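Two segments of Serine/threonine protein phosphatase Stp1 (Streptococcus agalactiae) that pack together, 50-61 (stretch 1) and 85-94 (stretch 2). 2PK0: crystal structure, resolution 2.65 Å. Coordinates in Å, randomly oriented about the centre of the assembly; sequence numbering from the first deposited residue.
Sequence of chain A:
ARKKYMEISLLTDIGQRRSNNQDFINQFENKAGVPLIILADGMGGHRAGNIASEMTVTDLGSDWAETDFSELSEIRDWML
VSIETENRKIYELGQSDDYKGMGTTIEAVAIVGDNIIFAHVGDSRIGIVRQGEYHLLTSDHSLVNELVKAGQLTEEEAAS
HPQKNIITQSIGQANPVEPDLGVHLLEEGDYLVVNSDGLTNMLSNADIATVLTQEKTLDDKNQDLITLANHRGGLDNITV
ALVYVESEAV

Stretch 1 50-61: NIASEMTVTDLG
Stretch 2 (85-94) TENRKIYELG

Two helical segments of the phosphatase Stp1, 50-61 and 85-94, pack side by side in one chain, each part of a helix that extends beyond the segment at both ends. Their N-to-C directions make an angle of 145°, so they run roughly antiparallel, and their axes approach to 10.7 Å. The register is fixed by two close pairs: Ala-52 CA lies 6.5 Å from Ile-90 CA, and Thr-56 CA lies 6.4 Å from Glu-86 CA, one helical turn up the first segment matching one turn down the second. Together the segments bury 410 Å².

Phi and psi stay helical throughout, from -53 to -80° and from -24 to -57°. Within each segment, i to i+4 bonds run from Glu-54 N to Asn-50 O (3.1 Å) through Gly-61 N to Val-57 O (3.2 Å), and from Lys-89 N to Thr-85 O (3.0 Å) through Gly-94 N to Ile-90 O (2.8 Å); Val-57 N to Ser-53 O, at 3.3 Å, is weak. Two threonine hydroxyls, both with chi1 m, also bond back to their own helix: Thr-56 OG1 donates to Ala-52 O at 2.8 Å and Thr-58 OG1 to Glu-54 O at 2.8 Å. Ala-52 O thus accepts twice, since Thr-56 N also reaches it at 3.1 Å.

Across the interface there is one hydrogen bond. Lys-89, extended with all four chi angles t, donates from NZ to Asp-59 OD2 (chi1 m) at 2.9 Å, and opposite charges make this a salt bridge. The same oxygen, Asp-59 OD2, stands 3.0 Å from Glu-86 OE2. These are two acceptors of like charge, so the pair is no hydrogen bond as modelled; the ammonium of Lys-89 offsets part of the negative charge gathered here.

Glu-86 (chi1 -149°, chi2 p, chi3 25°) is the knob of the contact, its side chain set among Met-55, Thr-56, Asp-59 and Leu-60. It loses 83 Å² to the first helix, more than any other residue, yet receives no hydrogen bond from it. Its OE2 is 3.7 Å from Thr-56 CA, and its OE1 is 3.6 Å from Leu-60 CD1. The CA-to-CB bond of Leu-60 (chi1 -103°, chi2 p) points sideways, but the end of the side chain comes nearer.

Toward the C-terminal end of the second segment the contact turns apolar. The CA-to-CB bond of Ile-90 (chi1 m, chi2 t) points toward the first helix, and its CD1 lies 3.9 Å from Ala-52 CB and 3.2 Å from Thr-56 OG1; the latter is a close packing contact of a methyl against a hydroxyl whose own bond goes to Ala-52 O. Ile-90 CD1 also lies 3.5 Å from Ala-52 O. One turn on, Leu-93 (chi1 t, chi2 p) brings CD2 to 3.7 Å from Met-55 SD (chi1 and chi2 t, chi3 -103°) and to 3.9 Å from Ile-51 CG2 (chi1 and chi2 m).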

ATOM      1  N   ASN A  50     -13.181  -6.333   5.515  1.00 42.99           N
ATOM      2  CA  ASN A  50     -12.283  -6.892   6.530  1.00 42.94           C
ATOM      3  C   ASN A  50     -11.690  -8.220   6.099  1.00 40.80           C
ATOM      4  O   ASN A  50     -10.486  -8.415   6.216  1.00 38.31           O
ATOM      5  CB  ASN A  50     -12.996  -7.077   7.870  1.00 45.81           C
ATOM      6  CG  ASN A  50     -13.673  -5.818   8.344  1.00 49.17           C
ATOM      7  OD1 ASN A  50     -14.667  -5.387   7.766  1.00 51.24           O
ATOM      8  ND2 ASN A  50     -13.138  -5.213   9.399  1.00 47.94           N
ATOM      9  N   ILE A  51     -12.552  -9.106   5.594  1.00 40.46           N
ATOM     10  CA  ILE A  51     -12.174 -10.437   5.129  1.00 40.56           C
ATOM     11  C   ILE A  51     -11.166 -10.343   3.976  1.00 39.51           C
ATOM     12  O   ILE A  51     -10.112 -10.950   4.028  1.00 38.71           O
ATOM     13  CB  ILE A  51     -13.444 -11.295   4.741  1.00 42.96           C
ATOM     14  CG1 ILE A  51     -14.202 -11.759   5.991  1.00 45.36           C
ATOM     15  CG2 ILE A  51     -13.092 -12.527   3.927  1.00 39.24           C
ATOM     16  CD1 ILE A  51     -13.463 -12.820   6.821  1.00 49.35           C
ATOM     17  N   ALA A  52     -11.467  -9.524   2.978  1.00 39.05           N
ATOM     18  CA  ALA A  52     -10.639  -9.434   1.781  1.00 37.60           C
ATOM     19  C   ALA A  52      -9.231  -8.938   2.078  1.00 38.54           C
ATOM     20  O   ALA A  52      -8.246  -9.485   1.553  1.00 40.46           O
ATOM     21  CB  ALA A  52     -11.307  -8.543   0.737  1.00 36.37           C
ATOM     22  N   SER A  53      -9.147  -7.912   2.928  1.00 37.10           N
ATOM     23  CA  SER A  53      -7.869  -7.304   3.303  1.00 33.46           C
ATOM     24  C   SER A  53      -7.031  -8.234   4.172  1.00 33.43           C
ATOM     25  O   SER A  53      -5.866  -8.457   3.872  1.00 34.80           O
ATOM     26  CB  SER A  53      -8.072  -5.939   3.973  1.00 31.92           C
ATOM     27  OG  SER A  53      -8.714  -6.022   5.234  1.00 27.79           O
ATOM     28  N   GLU A  54      -7.629  -8.806   5.214  1.00 34.16           N
ATOM     29  CA  GLU A  54      -6.918  -9.788   6.030  1.00 35.51           C
ATOM     30  C   GLU A  54      -6.574 -11.094   5.292  1.00 35.52           C
ATOM     31  O   GLU A  54      -5.525 -11.676   5.540  1.00 36.33           O
ATOM     32  CB  GLU A  54      -7.654 -10.076   7.340  1.00 35.98           C
ATOM     33  CG  GLU A  54      -6.890 -11.015   8.270  1.00 39.78           C
ATOM     34  CD  GLU A  54      -7.475 -11.083   9.657  1.00 43.37           C
ATOM     35  OE1 GLU A  54      -8.469 -10.362   9.915  1.00 44.69           O
ATOM     36  OE2 GLU A  54      -6.936 -11.855  10.487  1.00 44.22           O
ATOM     37  N   MET A  55      -7.418 -11.541   4.366  1.00 34.68           N
ATOM     38  CA  MET A  55      -7.120 -12.790   3.648  1.00 35.99           C
ATOM     39  C   MET A  55      -5.942 -12.669   2.682  1.00 34.09           C
ATOM     40  O   MET A  55      -5.041 -13.497   2.698  1.00 32.95           O
ATOM     41  CB  MET A  55      -8.340 -13.300   2.905  1.00 35.54           C
ATOM     42  CG  MET A  55      -8.327 -14.771   2.606  1.00 40.09           C
ATOM     43  SD  MET A  55     -10.039 -15.334   2.442  1.00 45.72           S
ATOM     44  CE  MET A  55     -10.337 -16.180   4.023  1.00 42.19           C
ATOM     45  N   THR A  56      -5.960 -11.627   1.857  1.00 32.89           N
ATOM     46  CA  THR A  56      -4.868 -11.330   0.943  1.00 30.87           C
ATOM     47  C   THR A  56      -3.539 -11.267   1.677  1.00 30.65           C
ATOM     48  O   THR A  56      -2.634 -12.013   1.353  1.00 34.60           O
ATOM     49  CB  THR A  56      -5.103  -9.987   0.251  1.00 32.28           C
ATOM     50  OG1 THR A  56      -6.347 -10.028  -0.456  1.00 31.96           O
ATOM     51  CG2 THR A  56      -3.966  -9.650  -0.711  1.00 31.95           C
ATOM     52  N   VAL A  57      -3.450 -10.400   2.679  1.00 27.29           N
ATOM     53  CA  VAL A  57      -2.247 -10.243   3.489  1.00 25.65           C
ATOM     54  C   VAL A  57      -1.790 -11.539   4.186  1.00 25.05           C
ATOM     55  O   VAL A  57      -0.625 -11.894   4.098  1.00 25.02           O
ATOM     56  CB  VAL A  57      -2.408  -9.068   4.531  1.00 24.73           C
ATOM     57  CG1 VAL A  57      -1.251  -9.031   5.532  1.00 17.93           C
ATOM     58  CG2 VAL A  57      -2.553  -7.712   3.818  1.00 20.54           C
ATOM     59  N   THR A  58      -2.707 -12.252   4.840  1.00 25.96           N
ATOM     60  CA  THR A  58      -2.357 -13.502   5.535  1.00 27.72           C
ATOM     61  C   THR A  58      -1.938 -14.627   4.562  1.00 29.39           C
ATOM     62  O   THR A  58      -0.884 -15.196   4.745  1.00 29.76           O
ATOM     63  CB  THR A  58      -3.473 -13.979   6.527  1.00 27.86           C
ATOM     64  OG1 THR A  58      -3.827 -12.904   7.398  1.00 27.87           O
ATOM     65  CG2 THR A  58      -3.018 -15.147   7.398  1.00 25.71           C
ATOM     66  N   ASP A  59      -2.731 -14.889   3.520  1.00 31.82           N
ATOM     67  CA  ASP A  59      -2.427 -15.921   2.507  1.00 33.77           C
ATOM     68  C   ASP A  59      -1.110 -15.720   1.749  1.00 33.83           C
ATOM     69  O   ASP A  59      -0.313 -16.662   1.613  1.00 33.48           O
ATOM     70  CB  ASP A  59      -3.553 -16.042   1.473  1.00 34.48           C
ATOM     71  CG  ASP A  59      -4.803 -16.717   2.026  1.00 39.11           C
ATOM     72  OD1 ASP A  59      -4.807 -17.141   3.207  1.00 39.56           O
ATOM     73  OD2 ASP A  59      -5.792 -16.823   1.261  1.00 41.10           O
ATOM     74  N   LEU A  60      -0.905 -14.503   1.248  1.00 32.34           N
ATOM     75  CA  LEU A  60       0.304 -14.169   0.518  1.00 32.68           C
ATOM     76  C   LEU A  60       1.528 -14.295   1.396  1.00 33.44           C
ATOM     77  O   LEU A  60       2.528 -14.869   0.977  1.00 32.02           O
ATOM     78  CB  LEU A  60       0.239 -12.745  -0.024  1.00 33.02           C
ATOM     79  CG  LEU A  60      -0.056 -12.553  -1.513  1.00 33.57           C
ATOM     80  CD1 LEU A  60      -1.423 -13.071  -1.890  1.00 32.84           C
ATOM     81  CD2 LEU A  60       0.039 -11.086  -1.801  1.00 33.48           C
ATOM     82  N   GLY A  61       1.425 -13.773   2.618  1.00 34.03           N
ATOM     83  CA  GLY A  61       2.552 -13.701   3.523  1.00 34.52           C
ATOM     84  C   GLY A  61       2.935 -15.036   4.103  1.00 38.48           C
ATOM     85  O   GLY A  61       4.119 -15.326   4.338  1.00 38.77           O
ATOM     86  N   THR A  85      -3.908 -15.402  -8.270  1.00 38.18           N
ATOM     87  CA  THR A  85      -4.605 -16.464  -7.574  1.00 40.45           C
ATOM     88  C   THR A  85      -5.454 -15.915  -6.422  1.00 41.18           C
ATOM     89  O   THR A  85      -6.530 -16.435  -6.138  1.00 43.74           O
ATOM     90  CB  THR A  85      -3.664 -17.591  -7.094  1.00 42.81           C
ATOM     91  OG1 THR A  85      -2.919 -17.150  -5.958  1.00 46.28           O
ATOM     92  CG2 THR A  85      -2.716 -18.043  -8.225  1.00 43.12           C
ATOM     93  N   GLU A  86      -4.994 -14.834  -5.802  1.00 40.22           N
ATOM     94  CA  GLU A  86      -5.748 -14.173  -4.745  1.00 37.63           C
ATOM     95  C   GLU A  86      -6.947 -13.375  -5.286  1.00 36.79           C
ATOM     96  O   GLU A  86      -8.007 -13.331  -4.659  1.00 37.06           O
ATOM     97  CB  GLU A  86      -4.811 -13.289  -3.922  1.00 38.27           C
ATOM     98  CG  GLU A  86      -5.202 -13.152  -2.477  1.00 40.56           C
ATOM     99  CD  GLU A  86      -5.063 -14.448  -1.685  1.00 42.36           C
ATOM    100  OE1 GLU A  86      -4.250 -15.329  -2.066  1.00 42.39           O
ATOM    101  OE2 GLU A  86      -5.774 -14.570  -0.659  1.00 43.24           O
ATOM    102  N   ASN A  87      -6.763 -12.757  -6.451  1.00 35.56           N
ATOM    103  CA  ASN A  87      -7.830 -12.067  -7.175  1.00 36.68           C
ATOM    104  C   ASN A  87      -9.042 -12.961  -7.449  1.00 37.91           C
ATOM    105  O   ASN A  87     -10.182 -12.596  -7.171  1.00 37.12           O
ATOM    106  CB  ASN A  87      -7.293 -11.555  -8.504  1.00 36.68           C
ATOM    107  CG  ASN A  87      -8.322 -10.798  -9.289  1.00 38.62           C
ATOM    108  OD1 ASN A  87      -8.552 -11.069 -10.469  1.00 41.74           O
ATOM    109  ND2 ASN A  87      -8.951  -9.839  -8.647  1.00 37.10           N
ATOM    110  N   ARG A  88      -8.784 -14.151  -7.976  1.00 40.36           N
ATOM    111  CA  ARG A  88      -9.854 -15.093  -8.243  1.00 40.52           C
ATOM    112  C   ARG A  88     -10.334 -15.817  -6.970  1.00 39.20           C
ATOM    113  O   ARG A  88     -11.476 -16.247  -6.913  1.00 38.66           O
ATOM    114  CB  ARG A  88      -9.452 -16.064  -9.354  1.00 44.75           C
ATOM    115  CG  ARG A  88      -8.362 -17.027  -8.974  1.00 50.69           C
ATOM    116  CD  ARG A  88      -7.603 -17.550 -10.179  1.00 55.26           C
ATOM    117  NE  ARG A  88      -8.443 -18.304 -11.100  1.00 59.47           N
ATOM    118  CZ  ARG A  88      -8.683 -17.930 -12.351  1.00 61.11           C
ATOM    119  NH1 ARG A  88      -9.456 -18.677 -13.127  1.00 60.27           N
ATOM    120  NH2 ARG A  88      -8.141 -16.808 -12.820  1.00 61.31           N
ATOM    121  N   LYS A  89      -9.493 -15.908  -5.940  1.00 36.94           N
ATOM    122  CA  LYS A  89      -9.921 -16.494  -4.664  1.00 36.38           C
ATOM    123  C   LYS A  89     -10.920 -15.583  -3.930  1.00 39.91           C
ATOM    124  O   LYS A  89     -11.886 -16.053  -3.343  1.00 45.84           O
ATOM    125  CB  LYS A  89      -8.716 -16.785  -3.768  1.00 35.36           C
ATOM    126  CG  LYS A  89      -8.999 -17.683  -2.597  1.00 35.64           C
ATOM    127  CD  LYS A  89      -7.812 -17.791  -1.620  1.00 36.37           C
ATOM    128  CE  LYS A  89      -8.282 -18.516  -0.330  1.00 39.25           C
ATOM    129  NZ  LYS A  89      -7.184 -19.205   0.456  1.00 41.40           N
ATOM    130  N   ILE A  90     -10.702 -14.279  -3.989  1.00 39.76           N
ATOM    131  CA  ILE A  90     -11.588 -13.332  -3.323  1.00 39.31           C
ATOM    132  C   ILE A  90     -12.859 -13.070  -4.150  1.00 40.58           C
ATOM    133  O   ILE A  90     -13.936 -12.838  -3.592  1.00 39.95           O
ATOM    134  CB  ILE A  90     -10.822 -12.026  -3.020  1.00 39.15           C
ATOM    135  CG1 ILE A  90      -9.812 -12.281  -1.926  1.00 38.81           C
ATOM    136  CG2 ILE A  90     -11.718 -10.902  -2.562  1.00 37.08           C
ATOM    137  CD1 ILE A  90      -9.253 -11.030  -1.423  1.00 42.03           C
ATOM    138  N   TYR A  91     -12.742 -13.123  -5.476  1.00 40.25           N
ATOM    139  CA  TYR A  91     -13.921 -12.980  -6.327  1.00 40.13           C
ATOM    140  C   TYR A  91     -14.887 -14.130  -6.086  1.00 40.58           C
ATOM    141  O   TYR A  91     -16.083 -13.922  -5.934  1.00 39.74           O
ATOM    142  CB  TYR A  91     -13.549 -12.952  -7.810  1.00 43.16           C
ATOM    143  CG  TYR A  91     -14.769 -12.929  -8.708  1.00 44.74           C
ATOM    144  CD1 TYR A  91     -15.574 -11.790  -8.774  1.00 45.09           C
ATOM    145  CD2 TYR A  91     -15.128 -14.039  -9.480  1.00 43.60           C
ATOM    146  CE1 TYR A  91     -16.697 -11.743  -9.576  1.00 44.72           C
ATOM    147  CE2 TYR A  91     -16.256 -14.008 -10.288  1.00 44.57           C
ATOM    148  CZ  TYR A  91     -17.042 -12.850 -10.329  1.00 45.74           C
ATOM    149  OH  TYR A  91     -18.171 -12.785 -11.128  1.00 45.67           O
ATOM    150  N   GLU A  92     -14.341 -15.341  -6.051  1.00 42.98           N
ATOM    151  CA  GLU A  92     -15.122 -16.548  -5.859  1.00 42.42           C
ATOM    152  C   GLU A  92     -15.809 -16.474  -4.503  1.00 41.93           C
ATOM    153  O   GLU A  92     -17.012 -16.718  -4.396  1.00 42.02           O
ATOM    154  CB  GLU A  92     -14.209 -17.767  -5.909  1.00 43.45           C
ATOM    155  CG  GLU A  92     -14.580 -18.807  -6.944  1.00 47.51           C
ATOM    156  CD  GLU A  92     -14.002 -18.513  -8.334  1.00 50.44           C
ATOM    157  OE1 GLU A  92     -14.591 -17.687  -9.070  1.00 51.02           O
ATOM    158  OE2 GLU A  92     -12.969 -19.138  -8.698  1.00 51.62           O
ATOM    159  N   LEU A  93     -15.046 -16.091  -3.481  1.00 42.76           N
ATOM    160  CA  LEU A  93     -15.565 -15.932  -2.122  1.00 43.55           C
ATOM    161  C   LEU A  93     -16.591 -14.796  -2.037  1.00 46.69           C
ATOM    162  O   LEU A  93     -17.524 -14.852  -1.236  1.00 48.85           O
ATOM    163  CB  LEU A  93     -14.412 -15.694  -1.146  1.00 42.28           C
ATOM    164  CG  LEU A  93     -14.701 -15.663   0.358  1.00 42.71           C
ATOM    165  CD1 LEU A  93     -15.163 -17.030   0.872  1.00 42.99           C
ATOM    166  CD2 LEU A  93     -13.481 -15.191   1.123  1.00 40.78           C
ATOM    167  N   GLY A  94     -16.438 -13.788  -2.892  1.00 47.76           N
ATOM    168  CA  GLY A  94     -17.431 -12.726  -3.007  1.00 50.56           C
ATOM    169  C   GLY A  94     -18.750 -13.223  -3.576  1.00 53.55           C
ATOM    170  O   GLY A  94     -19.813 -12.713  -3.232  1.00 52.76           O
TER